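Side-chain contacts in aldehyde dehydrogenase (Anabaena variabilis, PDB 4H7N), which probably oxidises aldehydes to carboxylic acids with NAD+ as the electron acceptor: residues G131-W136 with N198-V203; L142-T147 with L186-G191. All blocks are in the same frame, centred on the assembly; numbering follows the deposited sequence.

Interaction 1 of 2, residues G131-W136 with N198-V203; sequences GVISPW and NLINYV
Leu199 O accepts Tyr202 N at 2.9 Å, a backbone bond that holds the turn leaving helix 193-200, and the side chain of the same Leu199 reaches across to strand 118-134, its CD2 lying 4.2 Å from Gly131 CA. After the turn Val203 packs against the same glycine, with Val203 CB and CG1 each 3.8 Å from Gly131 N. The torsion of Val203 (chi1 -59°) sets CG1 anti to its own carbonyl carbon and CG2 between the backbone N and that carbon, which brings both methyls up to the glycine backbone; Leu199 adds a further methyl from the helix. No hydrogen bond joins the two segments. The backbone of Gly131 is paired instead with Phe205 and Cys207 of the adjacent parallel strand.

The lack of a side chain matters here, since a CB modelled on Gly131 would stand 3.2 Å from Val203 CG1 and 3.5 Å from Leu199 CD2, both tight. Two residues along the strand, the side chain of Ile133 sets out toward the helix. Its chain is extended at chi2 (170°), carrying CD1 to 4.3 Å from Ile200 CG1, a methyl against a methylene. Ile200 begins turned to one side and meets the strand through the end of its chain. All five touching residues are buried.

Ile200 O and Tyr202 O receive Arg225 and Arg38. The topology is that of a Rossmann-like parallel sheet: helix 193-200 leads from strand 186-188 at one edge, crosses strands 156-161 and 118-134, with Leu199 also touching Val158, and Val203 then feeds strand 205-209 alongside strand 118-134. Beyond it, helix 212-225 packs against Ile200, and helix 27-46 lies against Tyr202.

Interaction 2 of 2, residues L142-T147 with L186-G191; sequences LSMIDT and LIFVEG
Leu186, first in strand 186-188, meets Thr147 through a single pair of methyls, Leu186 CD1 and Thr147 CG2, 3.8 Å apart, and the two side chains cross at about a right angle. Leu186 CG is anti to the backbone N (chi1 173°), an arrangement that sends the branch out from the strand to the threonine. The hydroxyl of Thr147 is committed within its own segment: OG1 donates to Ser143 O at 2.7 Å, in the carbonyl plane with a C=O...donor angle of 157°. That bond fixes the rotation of the side chain and thereby leaves CG2 directed at the leucine. An alanine here lacks both CG2 and OG1, which would probably leave a gap beside Leu186 CD1 and Ser143 O without its hydroxyl donor.

Phe188, two residues on, receives Met144, which is present as selenomethionine. The methyl CE comes to the ring edge, near its plane, 3.7 Å from Phe188 CE1 and 3.8 Å from Phe188 CZ. Met144 starts off to one side and reaches the ring because its chain bends at chi2 (-67°) and again at chi3, so the methyl rather than the selenium does the touching.

Both strand residues also face helix 169-176, where Leu176 touches Leu186 and Phe188. This helix is the connection of a beta-alpha-beta crossover from strand 156-161 to its parallel neighbour 186-188. Thr147 lies over Val157 and Val159 of that first strand, while Ile187 and Val189 pack on helix 27-46.

How the interactions relate
Interactions 1 and 2 lie on opposite faces of one Rossmann-like sheet, their centres about 8 Å apart. The evidence is in strand 118-134: Gly131 and Ile133 serve interaction 1, whereas Val132 points away from 198-203 and its CG2 packs 3.7 Å from Thr147 OG1 of interaction 2. Further along, Ser134 OG is 3.4 Å from Ser143 CB. The second partners are also consecutive, strand 186-188 being followed by helix 193-200 through a glycine-rich turn that may belong to the cofactor site. Of the two, interaction 1 is nearer the predicted active site: the side chains of Ile133 and Glu232 are about 11 Å apart, while interaction 2 lies away from it.

Interaction 1 of 2, residues G131-W136 with N198-V203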
# COMPACT_ATOMS: atom_id res chain seq x y z
N GLY A 131 2.62 -14.47 2.26
CA GLY A 131 1.83 -15.48 1.51
C GLY A 131 1.59 -15.11 0.04
O GLY A 131 1.20 -13.97 -0.31
N VAL A 132 1.86 -16.06 -0.85
CA VAL A 132 1.60 -15.88 -2.26
C VAL A 132 0.58 -16.88 -2.76
O VAL A 132 0.75 -18.10 -2.60
CB VAL A 132 2.90 -16.07 -3.06
CG1 VAL A 132 2.61 -16.07 -4.55
CG2 VAL A 132 3.87 -14.95 -2.72
N ILE A 133 -0.47 -16.38 -3.38
CA ILE A 133 -1.52 -17.23 -3.99
C ILE A 133 -1.51 -16.90 -5.45
O ILE A 133 -1.77 -15.74 -5.82
CB ILE A 133 -2.90 -16.91 -3.39
CG1 ILE A 133 -2.84 -17.20 -1.88
CG2 ILE A 133 -3.99 -17.75 -4.09
CD1 ILE A 133 -4.05 -16.71 -1.09
N SER A 134 -1.17 -17.90 -6.28
CA SER A 134 -0.87 -17.65 -7.69
C SER A 134 -1.79 -18.51 -8.61
O SER A 134 -2.24 -19.56 -8.23
CB SER A 134 0.61 -17.93 -7.96
OG SER A 134 0.98 -19.29 -7.63
N PRO A 135 -2.04 -18.04 -9.84
CA PRO A 135 -3.02 -18.64 -10.74
C PRO A 135 -2.43 -19.69 -11.63
O PRO A 135 -1.21 -19.89 -11.66
CB PRO A 135 -3.51 -17.45 -11.56
CG PRO A 135 -2.28 -16.57 -11.68
CD PRO A 135 -1.47 -16.80 -10.41
N TRP A 136 -3.32 -20.37 -12.36
CA TRP A 136 -2.94 -21.53 -13.18
C TRP A 136 -2.44 -21.21 -14.60
O TRP A 136 -1.95 -22.12 -15.27
CB TRP A 136 -4.13 -22.51 -13.27
CG TRP A 136 -5.41 -21.88 -13.62
CD1 TRP A 136 -6.40 -21.53 -12.76
CD2 TRP A 136 -5.84 -21.49 -14.92
NE1 TRP A 136 -7.42 -20.95 -13.45
CE2 TRP A 136 -7.09 -20.90 -14.78
CE3 TRP A 136 -5.26 -21.57 -16.20
CZ2 TRP A 136 -7.81 -20.41 -15.87
CZ3 TRP A 136 -5.98 -21.08 -17.29
CH2 TRP A 136 -7.25 -20.52 -17.12
N ASN A 198 -7.26 -19.99 4.19
CA ASN A 198 -6.59 -20.32 5.46
C ASN A 198 -5.21 -19.66 5.65
O ASN A 198 -4.90 -19.14 6.71
CB ASN A 198 -6.45 -21.83 5.65
CG ASN A 198 -7.78 -22.51 5.92
OD1 ASN A 198 -8.74 -21.88 6.39
ND2 ASN A 198 -7.86 -23.81 5.61
N LEU A 199 -4.38 -19.68 4.60
CA LEU A 199 -3.07 -19.06 4.64
C LEU A 199 -3.08 -17.63 4.98
O LEU A 199 -2.17 -17.17 5.66
CB LEU A 199 -2.41 -19.23 3.25
CG LEU A 199 -0.99 -18.75 3.08
CD1 LEU A 199 -0.10 -19.55 4.02
CD2 LEU A 199 -0.61 -18.95 1.62
N ILE A 200 -4.08 -16.88 4.52
CA ILE A 200 -4.16 -15.46 4.84
C ILE A 200 -4.23 -15.23 6.35
O ILE A 200 -3.73 -14.18 6.86
CB ILE A 200 -5.36 -14.81 4.11
CG1 ILE A 200 -5.13 -14.84 2.60
CG2 ILE A 200 -5.62 -13.41 4.62
CD1 ILE A 200 -6.38 -14.56 1.78
N ASN A 201 -4.82 -16.17 7.09
CA ASN A 201 -4.78 -16.08 8.56
C ASN A 201 -3.43 -16.19 9.23
O ASN A 201 -3.37 -15.82 10.38
CB ASN A 201 -5.71 -17.02 9.24
CG ASN A 201 -7.14 -16.79 8.84
OD1 ASN A 201 -7.55 -15.66 8.59
ND2 ASN A 201 -7.86 -17.88 8.65
N TYR A 202 -2.38 -16.64 8.54
CA TYR A 202 -1.10 -16.93 9.19
C TYR A 202 0.09 -16.03 8.79
O TYR A 202 1.14 -16.08 9.44
CB TYR A 202 -0.71 -18.40 8.95
CG TYR A 202 -1.80 -19.34 9.39
CD1 TYR A 202 -2.27 -19.34 10.72
CD2 TYR A 202 -2.45 -20.15 8.48
CE1 TYR A 202 -3.33 -20.17 11.11
CE2 TYR A 202 -3.50 -20.99 8.86
CZ TYR A 202 -3.95 -20.99 10.17
OH TYR A 202 -4.98 -21.82 10.53
N VAL A 203 -0.08 -15.22 7.76
CA VAL A 203 1.00 -14.46 7.17
C VAL A 203 0.92 -12.98 7.57
O VAL A 203 -0.07 -12.54 8.16
CB VAL A 203 1.03 -14.64 5.66
CG1 VAL A 203 1.21 -16.14 5.31
CG2 VAL A 203 -0.17 -14.10 4.95

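Interaction 2 of 2, residues L142-T147 with L186-G191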
# COMPACT_ATOMS: atom_id res chain seq x y z
N LEU A 142 4.09 -16.78 -12.52
CA LEU A 142 3.25 -16.06 -11.58
C LEU A 142 3.34 -16.57 -10.12
O LEU A 142 2.96 -15.85 -9.22
CB LEU A 142 1.80 -15.97 -12.11
CG LEU A 142 1.71 -15.17 -13.43
CD1 LEU A 142 0.32 -15.09 -14.03
CD2 LEU A 142 2.22 -13.74 -13.30
N SER A 143 3.83 -17.79 -9.88
CA SER A 143 4.12 -18.23 -8.54
C SER A 143 5.38 -17.54 -8.00
O SER A 143 5.54 -17.42 -6.78
CB SER A 143 4.26 -19.75 -8.44
OG SER A 143 5.43 -20.22 -9.11
N MSE A 144 6.24 -17.08 -8.91
CA MSE A 144 7.56 -16.62 -8.53
C MSE A 144 7.78 -15.14 -8.66
O MSE A 144 8.76 -14.63 -8.16
CB MSE A 144 8.58 -17.35 -9.43
CG MSE A 144 8.68 -18.83 -9.09
SE MSE A 144 9.44 -19.16 -7.30
CE MSE A 144 7.94 -19.94 -6.45
N ILE A 145 6.89 -14.45 -9.36
CA ILE A 145 7.05 -13.04 -9.62
C ILE A 145 7.14 -12.20 -8.36
O ILE A 145 7.92 -11.28 -8.32
CB ILE A 145 5.94 -12.51 -10.60
CG1 ILE A 145 6.34 -11.15 -11.18
CG2 ILE A 145 4.56 -12.43 -9.96
CD1 ILE A 145 5.44 -10.68 -12.31
N ASP A 146 6.34 -12.51 -7.32
CA ASP A 146 6.44 -11.82 -6.05
C ASP A 146 7.43 -12.55 -5.11
O ASP A 146 8.15 -11.95 -4.36
CB ASP A 146 5.04 -11.72 -5.39
CG ASP A 146 4.03 -10.87 -6.23
OD1 ASP A 146 4.34 -9.73 -6.62
OD2 ASP A 146 2.93 -11.36 -6.48
N THR A 147 7.47 -13.86 -5.20
CA THR A 147 8.25 -14.68 -4.27
C THR A 147 9.72 -14.29 -4.27
O THR A 147 10.36 -14.17 -3.20
CB THR A 147 8.06 -16.17 -4.62
OG1 THR A 147 6.67 -16.53 -4.54
CG2 THR A 147 8.88 -17.11 -3.73
N LEU A 186 11.39 -20.98 2.05
CA LEU A 186 10.53 -21.01 0.90
C LEU A 186 9.76 -22.29 1.04
O LEU A 186 10.34 -23.40 0.98
CB LEU A 186 11.35 -21.06 -0.38
CG LEU A 186 10.53 -21.28 -1.63
CD1 LEU A 186 9.40 -20.29 -1.78
CD2 LEU A 186 11.44 -21.19 -2.85
N ILE A 187 8.47 -22.15 1.32
CA ILE A 187 7.61 -23.26 1.61
C ILE A 187 6.53 -23.32 0.54
O ILE A 187 5.81 -22.33 0.31
CB ILE A 187 6.90 -23.03 2.97
CG1 ILE A 187 7.91 -22.78 4.08
CG2 ILE A 187 6.07 -24.24 3.33
CD1 ILE A 187 8.94 -23.88 4.25
N PHE A 188 6.38 -24.47 -0.12
CA PHE A 188 5.31 -24.65 -1.09
C PHE A 188 4.17 -25.46 -0.44
O PHE A 188 4.44 -26.47 0.20
CB PHE A 188 5.79 -25.47 -2.27
CG PHE A 188 6.73 -24.73 -3.14
CD1 PHE A 188 6.25 -23.84 -4.07
CD2 PHE A 188 8.08 -24.90 -3.01
CE1 PHE A 188 7.10 -23.15 -4.89
CE2 PHE A 188 8.96 -24.20 -3.84
CZ PHE A 188 8.46 -23.33 -4.76
N VAL A 189 2.94 -24.99 -0.57
CA VAL A 189 1.78 -25.71 -0.06
C VAL A 189 0.79 -25.88 -1.20
O VAL A 189 0.70 -25.07 -2.09
CB VAL A 189 1.12 -25.04 1.15
CG1 VAL A 189 2.11 -24.94 2.32
CG2 VAL A 189 0.63 -23.67 0.83
N GLU A 190 0.04 -26.96 -1.15
CA GLU A 190 -0.90 -27.31 -2.22
C GLU A 190 -2.31 -27.10 -1.73
O GLU A 190 -2.60 -27.31 -0.53
CB GLU A 190 -0.75 -28.80 -2.55
CG GLU A 190 0.51 -29.12 -3.32
CD GLU A 190 0.87 -30.62 -3.29
OE1 GLU A 190 0.23 -31.42 -2.51
OE2 GLU A 190 1.79 -30.98 -4.08
N GLY A 191 -3.22 -26.75 -2.63
CA GLY A 191 -4.60 -26.70 -2.25
C GLY A 191 -5.38 -25.80 -3.13
O GLY A 191 -4.81 -25.15 -3.99